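Local coordinates for F5/8 type C domain protein (Clostridium perfringens, PDB 7JRM) that probably binds mucin-type glycans, as a stretch of the O-glycopeptidase ZmpB that carries a calcium-containing carbohydrate-binding module, at residues A[56-61]-A[74-79]; A[146-151]-A[219-224]; A[167-172]-A[199-204]; A[229-234]-A[274-279]. All blocks are in the same frame, centred on the assembly; numbering follows the deposited sequence.

Contact 1: A[56-61]-A[74-79]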
# COMPACT_ATOMS: atom_id res chain seq x y z
N ILE A 56 25.60 2.71 -4.61
CA ILE A 56 26.53 3.81 -4.41
C ILE A 56 26.74 4.48 -5.76
O ILE A 56 27.39 3.91 -6.65
CB ILE A 56 27.86 3.34 -3.80
CG1 ILE A 56 27.61 2.59 -2.50
CG2 ILE A 56 28.78 4.53 -3.56
CD1 ILE A 56 28.76 1.72 -2.06
N PHE A 57 26.20 5.69 -5.91
CA PHE A 57 26.20 6.39 -7.18
C PHE A 57 27.17 7.57 -7.15
O PHE A 57 27.39 8.18 -6.10
CB PHE A 57 24.79 6.90 -7.52
CG PHE A 57 23.72 5.87 -7.31
CD1 PHE A 57 23.39 4.97 -8.31
CD2 PHE A 57 23.03 5.81 -6.11
CE1 PHE A 57 22.41 4.02 -8.12
CE2 PHE A 57 22.04 4.86 -5.91
CZ PHE A 57 21.73 3.97 -6.91
N THR A 58 27.75 7.87 -8.31
CA THR A 58 28.71 8.95 -8.46
C THR A 58 28.05 10.11 -9.19
O THR A 58 27.38 9.91 -10.21
CB THR A 58 29.95 8.48 -9.23
OG1 THR A 58 30.58 7.42 -8.52
CG2 THR A 58 30.94 9.63 -9.40
N VAL A 59 28.22 11.33 -8.67
CA VAL A 59 27.68 12.54 -9.27
C VAL A 59 28.80 13.56 -9.39
O VAL A 59 29.56 13.77 -8.44
CB VAL A 59 26.51 13.12 -8.45
CG1 VAL A 59 25.84 14.25 -9.22
CG2 VAL A 59 25.50 12.03 -8.11
N VAL A 60 28.90 14.19 -10.56
CA VAL A 60 29.88 15.24 -10.82
C VAL A 60 29.15 16.57 -10.95
O VAL A 60 28.09 16.65 -11.58
CB VAL A 60 30.71 14.93 -12.09
CG1 VAL A 60 31.86 15.93 -12.23
CG2 VAL A 60 31.23 13.51 -12.05
N TYR A 61 29.72 17.61 -10.35
CA TYR A 61 29.11 18.93 -10.31
C TYR A 61 30.03 19.95 -10.95
O TYR A 61 31.24 19.93 -10.74
CB TYR A 61 28.79 19.34 -8.87
CG TYR A 61 27.93 18.35 -8.11
CD1 TYR A 61 28.48 17.22 -7.53
CD2 TYR A 61 26.56 18.55 -7.99
CE1 TYR A 61 27.70 16.31 -6.85
CE2 TYR A 61 25.77 17.64 -7.31
CZ TYR A 61 26.34 16.53 -6.74
OH TYR A 61 25.56 15.62 -6.06
N SER A 74 33.50 16.07 -7.50
CA SER A 74 32.78 14.80 -7.56
C SER A 74 32.58 14.26 -6.16
O SER A 74 33.42 14.44 -5.27
CB SER A 74 33.54 13.77 -8.42
OG SER A 74 33.03 12.46 -8.20
N ARG A 75 31.45 13.58 -5.96
CA ARG A 75 31.13 12.95 -4.69
C ARG A 75 30.18 11.78 -4.95
O ARG A 75 29.48 11.74 -5.96
CB ARG A 75 30.52 13.95 -3.70
CG ARG A 75 29.24 14.62 -4.19
CD ARG A 75 28.00 13.94 -3.63
NE ARG A 75 26.80 14.76 -3.77
CZ ARG A 75 26.36 15.60 -2.83
NH1 ARG A 75 27.01 15.73 -1.69
NH2 ARG A 75 25.26 16.31 -3.05
N THR A 76 30.17 10.84 -4.01
CA THR A 76 29.33 9.66 -4.11
C THR A 76 28.14 9.77 -3.16
O THR A 76 28.23 10.38 -2.10
CB THR A 76 30.13 8.39 -3.79
OG1 THR A 76 30.63 8.46 -2.45
CG2 THR A 76 31.30 8.24 -4.75
N ILE A 77 27.02 9.17 -3.57
CA ILE A 77 25.80 9.15 -2.79
C ILE A 77 25.34 7.71 -2.67
O ILE A 77 25.00 7.08 -3.68
CB ILE A 77 24.69 10.03 -3.40
CG1 ILE A 77 25.13 11.49 -3.44
CG2 ILE A 77 23.39 9.87 -2.63
CD1 ILE A 77 24.05 12.44 -3.91
N ALA A 78 25.32 7.18 -1.45
CA ALA A 78 24.94 5.80 -1.20
C ALA A 78 23.52 5.73 -0.66
O ALA A 78 23.12 6.53 0.18
CB ALA A 78 25.91 5.15 -0.20
N VAL A 79 22.76 4.76 -1.17
CA VAL A 79 21.40 4.49 -0.72
C VAL A 79 21.41 3.11 -0.08
O VAL A 79 21.50 2.09 -0.79
CB VAL A 79 20.38 4.57 -1.87
CG1 VAL A 79 18.99 4.25 -1.36
CG2 VAL A 79 20.42 5.95 -2.51
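The ring of Phe57 meets the opposite strand with its edge: CE2 lies 3.9 Å from Val79 CG2, which sits in the ring plane, and CD2 lies 3.4 Å from Ile77 O, also near that plane. Phe49 makes an edge-to-face contact with the same ring. The second flat pair is the Tyr61 ring and the Arg75 guanidinium, turned 83° against each other. Tyr61 OH comes to the edge of the guanidinium and accepts a hydrogen bond of 2.7 Å from Arg75 NE, somewhat tilted out of that group's plane. Arg75 CG occupies the crowded position between backbone N and carbonyl carbon (chi1 58°) and rests 3.5 Å from Tyr61 CE1. Tyr61 OH also bonds to Leu24 O, while Arg75 NH2 reaches Leu24 O and Lys26 O and NH1 reaches Glu12 O, so the buried arginine is held largely by backbone carbonyls. These groups hang from the two arms of an antiparallel beta hairpin in the Ig-like domain. Phe57 with Ile77 and Val59 with Arg75 are its hydrogen-bonded pairs, the Phe57 N to Ile77 O bond being 2.9 Å long. On the other face, Ile56 CG1 packs on Ala78 CB at 3.8 Å, and Ile145 of the next domain touches both residues. Farther along that face, Thr58 CG2 lies 3.7 Å from Ser74 OG, and Thr58 OG1 faces Thr76 CG2. Strands 43-47 and 14-16 flank the hairpin within the same sheet.

Contact 2: A[146-151]-A[219-224]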
# COMPACT_ATOMS: atom_id res chain seq x y z
N PHE A 146 30.57 2.92 5.65
CA PHE A 146 30.80 3.36 7.02
C PHE A 146 30.38 4.82 7.15
O PHE A 146 30.84 5.67 6.39
CB PHE A 146 32.26 3.19 7.44
CG PHE A 146 32.59 3.83 8.76
CD1 PHE A 146 32.06 3.32 9.93
CD2 PHE A 146 33.41 4.94 8.82
CE1 PHE A 146 32.35 3.90 11.15
CE2 PHE A 146 33.70 5.53 10.04
CZ PHE A 146 33.17 5.01 11.20
N ASP A 147 29.52 5.10 8.13
CA ASP A 147 28.95 6.43 8.33
C ASP A 147 29.10 6.81 9.79
O ASP A 147 28.85 6.00 10.69
CB ASP A 147 27.48 6.46 7.92
CG ASP A 147 26.92 7.86 7.83
OD1 ASP A 147 27.70 8.83 7.96
OD2 ASP A 147 25.69 8.00 7.63
N THR A 148 29.51 8.06 10.04
CA THR A 148 29.76 8.50 11.41
C THR A 148 29.77 10.02 11.48
O THR A 148 30.06 10.70 10.49
CB THR A 148 31.09 7.95 11.94
OG1 THR A 148 31.22 8.27 13.33
CG2 THR A 148 32.26 8.54 11.17
N TRP A 149 29.44 10.53 12.66
CA TRP A 149 29.70 11.91 13.03
C TRP A 149 30.95 11.95 13.91
O TRP A 149 31.21 11.03 14.69
CB TRP A 149 28.52 12.52 13.79
CG TRP A 149 27.29 12.77 12.97
CD1 TRP A 149 26.14 12.04 12.98
CD2 TRP A 149 27.09 13.83 12.02
NE1 TRP A 149 25.23 12.57 12.09
CE2 TRP A 149 25.79 13.67 11.50
CE3 TRP A 149 27.87 14.89 11.57
CZ2 TRP A 149 25.26 14.53 10.54
CZ3 TRP A 149 27.34 15.75 10.62
CH2 TRP A 149 26.05 15.57 10.12
N VAL A 150 31.73 13.02 13.77
CA VAL A 150 32.96 13.17 14.54
C VAL A 150 33.04 14.59 15.09
O VAL A 150 32.46 15.53 14.53
CB VAL A 150 34.22 12.85 13.70
CG1 VAL A 150 34.25 11.37 13.33
CG2 VAL A 150 34.26 13.72 12.45
N GLY A 151 33.77 14.73 16.19
CA GLY A 151 33.94 16.04 16.80
C GLY A 151 34.51 15.91 18.19
O GLY A 151 34.69 14.81 18.72
N ALA A 219 30.49 9.57 16.79
CA ALA A 219 29.07 9.62 17.12
C ALA A 219 28.24 8.95 16.03
O ALA A 219 28.41 9.24 14.84
CB ALA A 219 28.63 11.06 17.31
N ASP A 220 27.34 8.06 16.45
CA ASP A 220 26.45 7.33 15.55
C ASP A 220 27.22 6.53 14.51
O ASP A 220 26.73 6.28 13.41
CB ASP A 220 25.46 8.28 14.86
CG ASP A 220 24.08 7.67 14.69
OD1 ASP A 220 23.42 7.38 15.72
OD2 ASP A 220 23.65 7.48 13.54
N ALA A 221 28.45 6.13 14.85
CA ALA A 221 29.28 5.36 13.93
C ALA A 221 28.63 4.01 13.65
O ALA A 221 28.35 3.24 14.57
CB ALA A 221 30.68 5.17 14.52
N LYS A 222 28.39 3.73 12.37
CA LYS A 222 27.63 2.54 12.01
C LYS A 222 28.00 2.10 10.60
O LYS A 222 28.39 2.92 9.76
CB LYS A 222 26.12 2.80 12.10
CG LYS A 222 25.63 3.90 11.18
CD LYS A 222 24.16 4.20 11.41
CE LYS A 222 23.73 5.46 10.68
NZ LYS A 222 22.37 5.91 11.10
N PHE A 223 27.87 0.80 10.36
CA PHE A 223 27.95 0.27 9.01
C PHE A 223 26.59 0.38 8.33
O PHE A 223 25.55 0.35 8.98
CB PHE A 223 28.40 -1.20 9.03
CG PHE A 223 29.85 -1.39 9.35
CD1 PHE A 223 30.83 -0.88 8.52
CD2 PHE A 223 30.24 -2.08 10.49
CE1 PHE A 223 32.17 -1.06 8.81
CE2 PHE A 223 31.58 -2.26 10.79
CZ PHE A 223 32.55 -1.75 9.95
N ARG A 224 26.62 0.52 7.01
CA ARG A 224 25.39 0.59 6.22
C ARG A 224 25.54 -0.30 5.00
O ARG A 224 26.53 -0.19 4.27
CB ARG A 224 25.09 2.04 5.80
CG ARG A 224 24.96 3.01 6.96
CD ARG A 224 24.83 4.44 6.46
NE ARG A 224 23.57 4.68 5.77
CZ ARG A 224 22.73 5.67 6.07
NH1 ARG A 224 21.60 5.81 5.40
NH2 ARG A 224 23.02 6.52 7.05
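Asp147 and Arg224 lie side by side and point the same way, with carboxylate and guanidinium planes 44° apart. Arg224 CD packs 3.6 Å from Asp147 CB, and its NH2 reaches Asp147 OD2 at 3.1 Å in a salt bridge whose hydrogen bond is weak. OD2 has a second cationic partner in Arg189, and Arg224 NE is bonded to Thr80 OG1. Lys222 runs out extended beyond CG on this same face and turns its NZ to Asp220 OD2 and to Glu83, not to Asp147. Thr148 OG1, anti to its own backbone N (chi1 -173°), sits 3.4 Å from Ala221 CB and donates to Trp149 O. Ala219 N reaches Trp149 O from the opposite face of the carbonyl plane, at 2.7 Å. Antiparallel pairing of the two strands is broken here by a beta bulge: Asp147 pairs with Lys222, but Trp149 pairs with Ala219, and Asp220, with positive phi, is where the chain turns a corner. Trp149 CB stands 3.8 Å from Ala219 CB, its indole presenting an edge to Ala219 O and Asp220 CB. Phe146 is on the opposite face from Asp147. Its CE1 touches Ala221 CB at 4.0 Å, and its CB approaches Phe223 CD1. Both phenylalanines point into the interior of the NPCBM-type domain, where Phe146 packs on Val168 and Leu202, and Ile200 lies against both rings.

Contact 3: A[167-172]-A[199-204]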
# COMPACT_ATOMS: atom_id res chain seq x y z
N LYS A 167 40.67 10.27 11.21
CA LYS A 167 41.10 9.59 10.00
C LYS A 167 40.49 8.20 9.97
O LYS A 167 40.32 7.55 11.01
CB LYS A 167 42.63 9.49 9.92
CG LYS A 167 43.34 10.83 10.02
CD LYS A 167 44.85 10.66 9.95
CE LYS A 167 45.57 11.80 10.65
NZ LYS A 167 47.04 11.58 10.73
N VAL A 168 40.15 7.74 8.77
CA VAL A 168 39.54 6.43 8.56
C VAL A 168 40.39 5.67 7.56
O VAL A 168 40.58 6.11 6.42
CB VAL A 168 38.09 6.55 8.06
CG1 VAL A 168 37.57 5.18 7.63
CG2 VAL A 168 37.21 7.14 9.15
N TYR A 169 40.92 4.52 7.99
CA TYR A 169 41.72 3.65 7.15
C TYR A 169 40.92 2.41 6.80
O TYR A 169 40.25 1.83 7.66
CB TYR A 169 43.03 3.26 7.85
CG TYR A 169 43.98 4.42 8.07
CD1 TYR A 169 45.05 4.63 7.21
CD2 TYR A 169 43.81 5.29 9.13
CE1 TYR A 169 45.92 5.69 7.40
CE2 TYR A 169 44.68 6.35 9.34
CZ TYR A 169 45.73 6.54 8.47
OH TYR A 169 46.60 7.59 8.67
N VAL A 170 40.99 2.00 5.53
CA VAL A 170 40.32 0.81 5.04
C VAL A 170 41.39 -0.14 4.54
O VAL A 170 42.04 0.13 3.52
CB VAL A 170 39.30 1.13 3.94
CG1 VAL A 170 38.71 -0.15 3.37
CG2 VAL A 170 38.20 2.03 4.48
N ASP A 171 41.57 -1.26 5.25
CA ASP A 171 42.63 -2.23 4.94
C ASP A 171 44.00 -1.55 4.91
O ASP A 171 44.83 -1.82 4.05
CB ASP A 171 42.35 -2.96 3.63
CG ASP A 171 41.21 -3.95 3.75
OD1 ASP A 171 41.00 -4.49 4.86
OD2 ASP A 171 40.52 -4.20 2.74
N GLY A 172 44.23 -0.65 5.87
CA GLY A 172 45.48 0.06 5.98
C GLY A 172 45.63 1.27 5.08
O GLY A 172 46.65 1.97 5.19
N GLU A 199 39.14 -4.89 7.20
CA GLU A 199 39.37 -4.12 8.41
C GLU A 199 39.14 -2.64 8.13
O GLU A 199 39.45 -2.15 7.05
CB GLU A 199 40.80 -4.32 8.94
CG GLU A 199 41.04 -5.65 9.63
CD GLU A 199 42.33 -5.66 10.41
OE1 GLU A 199 43.22 -4.83 10.12
OE2 GLU A 199 42.46 -6.50 11.33
N ILE A 200 38.59 -1.95 9.12
CA ILE A 200 38.51 -0.50 9.13
C ILE A 200 39.16 -0.00 10.41
O ILE A 200 38.94 -0.57 11.49
CB ILE A 200 37.06 0.01 8.99
CG1 ILE A 200 37.03 1.54 8.88
CG2 ILE A 200 36.19 -0.47 10.15
CD1 ILE A 200 35.64 2.13 8.80
N LYS A 201 39.99 1.03 10.29
CA LYS A 201 40.75 1.56 11.42
C LYS A 201 40.35 3.01 11.64
O LYS A 201 40.54 3.86 10.75
CB LYS A 201 42.25 1.44 11.16
CG LYS A 201 43.12 1.86 12.34
CD LYS A 201 44.55 1.37 12.17
CE LYS A 201 45.13 1.81 10.83
NZ LYS A 201 46.56 1.44 10.70
N LEU A 202 39.80 3.30 12.81
CA LEU A 202 39.37 4.64 13.18
C LEU A 202 40.47 5.31 14.00
O LEU A 202 40.80 4.83 15.09
CB LEU A 202 38.06 4.59 13.96
CG LEU A 202 36.93 3.77 13.32
CD1 LEU A 202 35.68 3.84 14.17
CD2 LEU A 202 36.66 4.26 11.91
N VAL A 203 41.02 6.40 13.48
CA VAL A 203 42.20 7.04 14.05
C VAL A 203 41.84 8.45 14.48
O VAL A 203 41.25 9.21 13.71
CB VAL A 203 43.37 7.05 13.05
CG1 VAL A 203 44.53 7.88 13.59
CG2 VAL A 203 43.83 5.63 12.75
N VAL A 204 42.21 8.80 15.71
CA VAL A 204 42.05 10.14 16.25
C VAL A 204 43.45 10.66 16.56
O VAL A 204 44.07 10.25 17.55
CB VAL A 204 41.16 10.17 17.50
CG1 VAL A 204 41.03 11.59 18.03
CG2 VAL A 204 39.80 9.57 17.20
O HOH W 1 47.69 1.74 8.46
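Tyr169 holds CG anti to its carbonyl carbon (chi1 -67°), while Lys201 bends at chi3 (54°), which puts its CE 4.0 Å from Tyr169 CG. Lys201 NZ then stands over the ring, 5.0 Å from the centroid and 19° off the ring normal, a long cation-pi approach and at most a weak attraction. A water modelled 2.5 Å from Lys201 NZ, too short to be taken at face value, donates a weak hydrogen bond to Gly172 O. Val203 CG2 meets Tyr169 CE2 obliquely at 3.6 Å, and Lys201 O lies in the ring plane, at the edge. On the other face of the sheet, Val168 carries the contact with its two methyls: CG1 touches Ile200 CD1 at 3.8 Å, and CG2 lies alongside Leu202 CD2 at 4.0 Å. Where strand 163-170 ends, Asp171 adopts a positive phi and closes the pairing with two bonds: its N donates to Glu199 O, and Glu199 N donates to Asp171 OD1 at 3.0 Å, from the syn side but tilted out of the carboxylate plane. OD1 also accepts from Lys198 N. The charged ends of Lys167 and Glu199 form salt bridges with Asp205 and Lys92. The regular antiparallel pairing joins two inner strands of a five-stranded sheet, whose Val168-Ile200-Leu202 face packs on the facing sheet, Leu202 meeting Trp218: the beta-sandwich of an NPCBM/CBM51-type carbohydrate-binding module, here with bound calcium.

Contact 4: A[229-234]-A[274-279]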
# COMPACT_ATOMS: atom_id res chain seq x y z
N TYR A 229 16.94 -6.27 -1.40
CA TYR A 229 15.75 -6.36 -2.24
C TYR A 229 15.80 -5.24 -3.26
O TYR A 229 16.58 -4.29 -3.15
CB TYR A 229 14.47 -6.27 -1.41
CG TYR A 229 14.25 -4.90 -0.80
CD1 TYR A 229 14.88 -4.54 0.39
CD2 TYR A 229 13.41 -3.97 -1.41
CE1 TYR A 229 14.68 -3.29 0.95
CE2 TYR A 229 13.22 -2.72 -0.86
CZ TYR A 229 13.85 -2.38 0.32
OH TYR A 229 13.66 -1.14 0.87
N ASP A 230 14.95 -5.35 -4.28
CA ASP A 230 14.79 -4.30 -5.28
C ASP A 230 13.32 -4.21 -5.64
O ASP A 230 12.72 -5.21 -6.07
CB ASP A 230 15.63 -4.57 -6.53
CG ASP A 230 15.95 -3.30 -7.31
OD1 ASP A 230 15.15 -2.35 -7.23
OD2 ASP A 230 16.99 -3.27 -8.00
N ALA A 231 12.73 -3.03 -5.46
CA ALA A 231 11.32 -2.80 -5.73
C ALA A 231 11.07 -2.09 -7.05
O ALA A 231 9.93 -1.71 -7.33
CB ALA A 231 10.69 -2.00 -4.58
N SER A 232 12.11 -1.91 -7.87
CA SER A 232 11.96 -1.16 -9.11
C SER A 232 11.06 -1.89 -10.10
O SER A 232 10.22 -1.26 -10.76
CB SER A 232 13.33 -0.88 -9.73
OG SER A 232 14.17 -0.19 -8.83
N GLU A 233 11.22 -3.21 -10.23
CA GLU A 233 10.40 -3.96 -11.17
C GLU A 233 8.95 -4.03 -10.71
O GLU A 233 8.03 -3.90 -11.53
CB GLU A 233 10.97 -5.37 -11.36
CG GLU A 233 12.26 -5.40 -12.18
CD GLU A 233 12.05 -4.96 -13.61
OE1 GLU A 233 11.37 -5.68 -14.37
OE2 GLU A 233 12.57 -3.89 -13.98
N LEU A 234 8.72 -4.24 -9.42
CA LEU A 234 7.36 -4.26 -8.91
C LEU A 234 6.71 -2.89 -9.01
O LEU A 234 5.52 -2.78 -9.34
CB LEU A 234 7.34 -4.76 -7.46
CG LEU A 234 5.95 -4.85 -6.82
CD1 LEU A 234 5.05 -5.76 -7.64
CD2 LEU A 234 6.04 -5.32 -5.38
N GLU A 274 11.45 -11.67 -1.24
CA GLU A 274 10.57 -12.71 -1.77
C GLU A 274 9.12 -12.27 -1.79
O GLU A 274 8.36 -12.69 -2.67
CB GLU A 274 10.74 -14.00 -0.97
CG GLU A 274 12.14 -14.62 -1.03
CD GLU A 274 12.60 -14.95 -2.45
OE1 GLU A 274 11.75 -15.05 -3.36
OE2 GLU A 274 13.82 -15.10 -2.64
N THR A 275 8.70 -11.45 -0.83
CA THR A 275 7.35 -10.90 -0.86
C THR A 275 7.14 -10.03 -2.10
O THR A 275 6.08 -10.08 -2.73
CB THR A 275 7.07 -10.09 0.41
OG1 THR A 275 7.45 -10.86 1.56
CG2 THR A 275 5.60 -9.74 0.51
N ILE A 276 8.16 -9.24 -2.46
CA ILE A 276 8.06 -8.39 -3.64
C ILE A 276 8.04 -9.23 -4.91
O ILE A 276 7.24 -9.00 -5.81
CB ILE A 276 9.21 -7.37 -3.65
CG1 ILE A 276 8.96 -6.27 -2.61
CG2 ILE A 276 9.39 -6.77 -5.04
CD1 ILE A 276 10.21 -5.54 -2.18
N ASN A 277 8.94 -10.22 -4.98
CA ASN A 277 9.01 -11.06 -6.17
C ASN A 277 7.74 -11.87 -6.37
O ASN A 277 7.27 -12.03 -7.50
CB ASN A 277 10.22 -11.99 -6.08
CG ASN A 277 11.54 -11.25 -6.20
OD1 ASN A 277 11.58 -10.07 -6.53
ND2 ASN A 277 12.64 -11.95 -5.94
N SER A 278 7.16 -12.37 -5.28
CA SER A 278 5.92 -13.14 -5.39
C SER A 278 4.76 -12.26 -5.83
O SER A 278 3.93 -12.67 -6.64
CB SER A 278 5.60 -13.82 -4.06
OG SER A 278 4.48 -14.68 -4.18
N ALA A 279 4.69 -11.03 -5.30
CA ALA A 279 3.64 -10.11 -5.72
C ALA A 279 3.81 -9.71 -7.17
O ALA A 279 2.82 -9.52 -7.89
CB ALA A 279 3.63 -8.88 -4.81
O HOH W 2 13.17 -7.56 -5.01
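Leu234 and Ile276 bring their CA atoms to 6.7 Å where the first turn of helix 232-242, entered from an extended lead-in, meets helix 273-288. Both helices, with helix 251-270, form a helical bundle, and the contact lies at its end facing the N-terminal domains. Ile276 is the main side chain, reaching four residues of the other segment through two branches. Its CG2, anti to the backbone N, packs 3.7 Å from Leu234 CD2 and 3.8 Å from Leu234 CB, and touches Asp230 O as well. Its CD1, on the other branch, lies 3.6 Å from Tyr229 CD2, meeting that ring obliquely, and is near Ala231 CB. Leu234 CD2 also lies 4.3 Å from Ala279 CB. Leu268 of helix 251-270 closes on Ala231 and Leu234, and Ala267 touches Ala279, which places this apolar cluster among all three helices. The Tyr229 side chain extends beyond it to Met18 and Asp81, linking the bundle to the preceding domains. No hydrogen bond passes directly between the two segments. Ala231 occupies the N-cap position, and the residue before it, Asp230, forms an Asx turn. Asp230 OD1 accepts from Ser232 N at 3.1 Å, above the carboxylate plane, and from Ser232 OG at 2.9 Å, on the syn side. A water accepts from Asp230 N and donates weakly to Asn277 OD1.

Overall arrangement
From the N terminus, contact 1 comes first, closing the short hairpin of strands 55-64 and 70-79 in the Ig-like domain before the carbohydrate-binding module begins its pairings. Contact 2 then spans 146-151 to 219-224, and contact 3, 167-172 with 199-204, nests inside that long loop. These two belong to facing sheets of one sandwich and touch directly across its interior. Contact 4 follows in series, the chain passing from strand 215-224 into helix 232-242, and it ties the start of the helical bundle together. Contacts 1 and 2, with nearest atoms about 5 Å apart, flank the border between Ig-like domain and sandwich; contact 4 lies about 36 Å from contact 3, centre to centre.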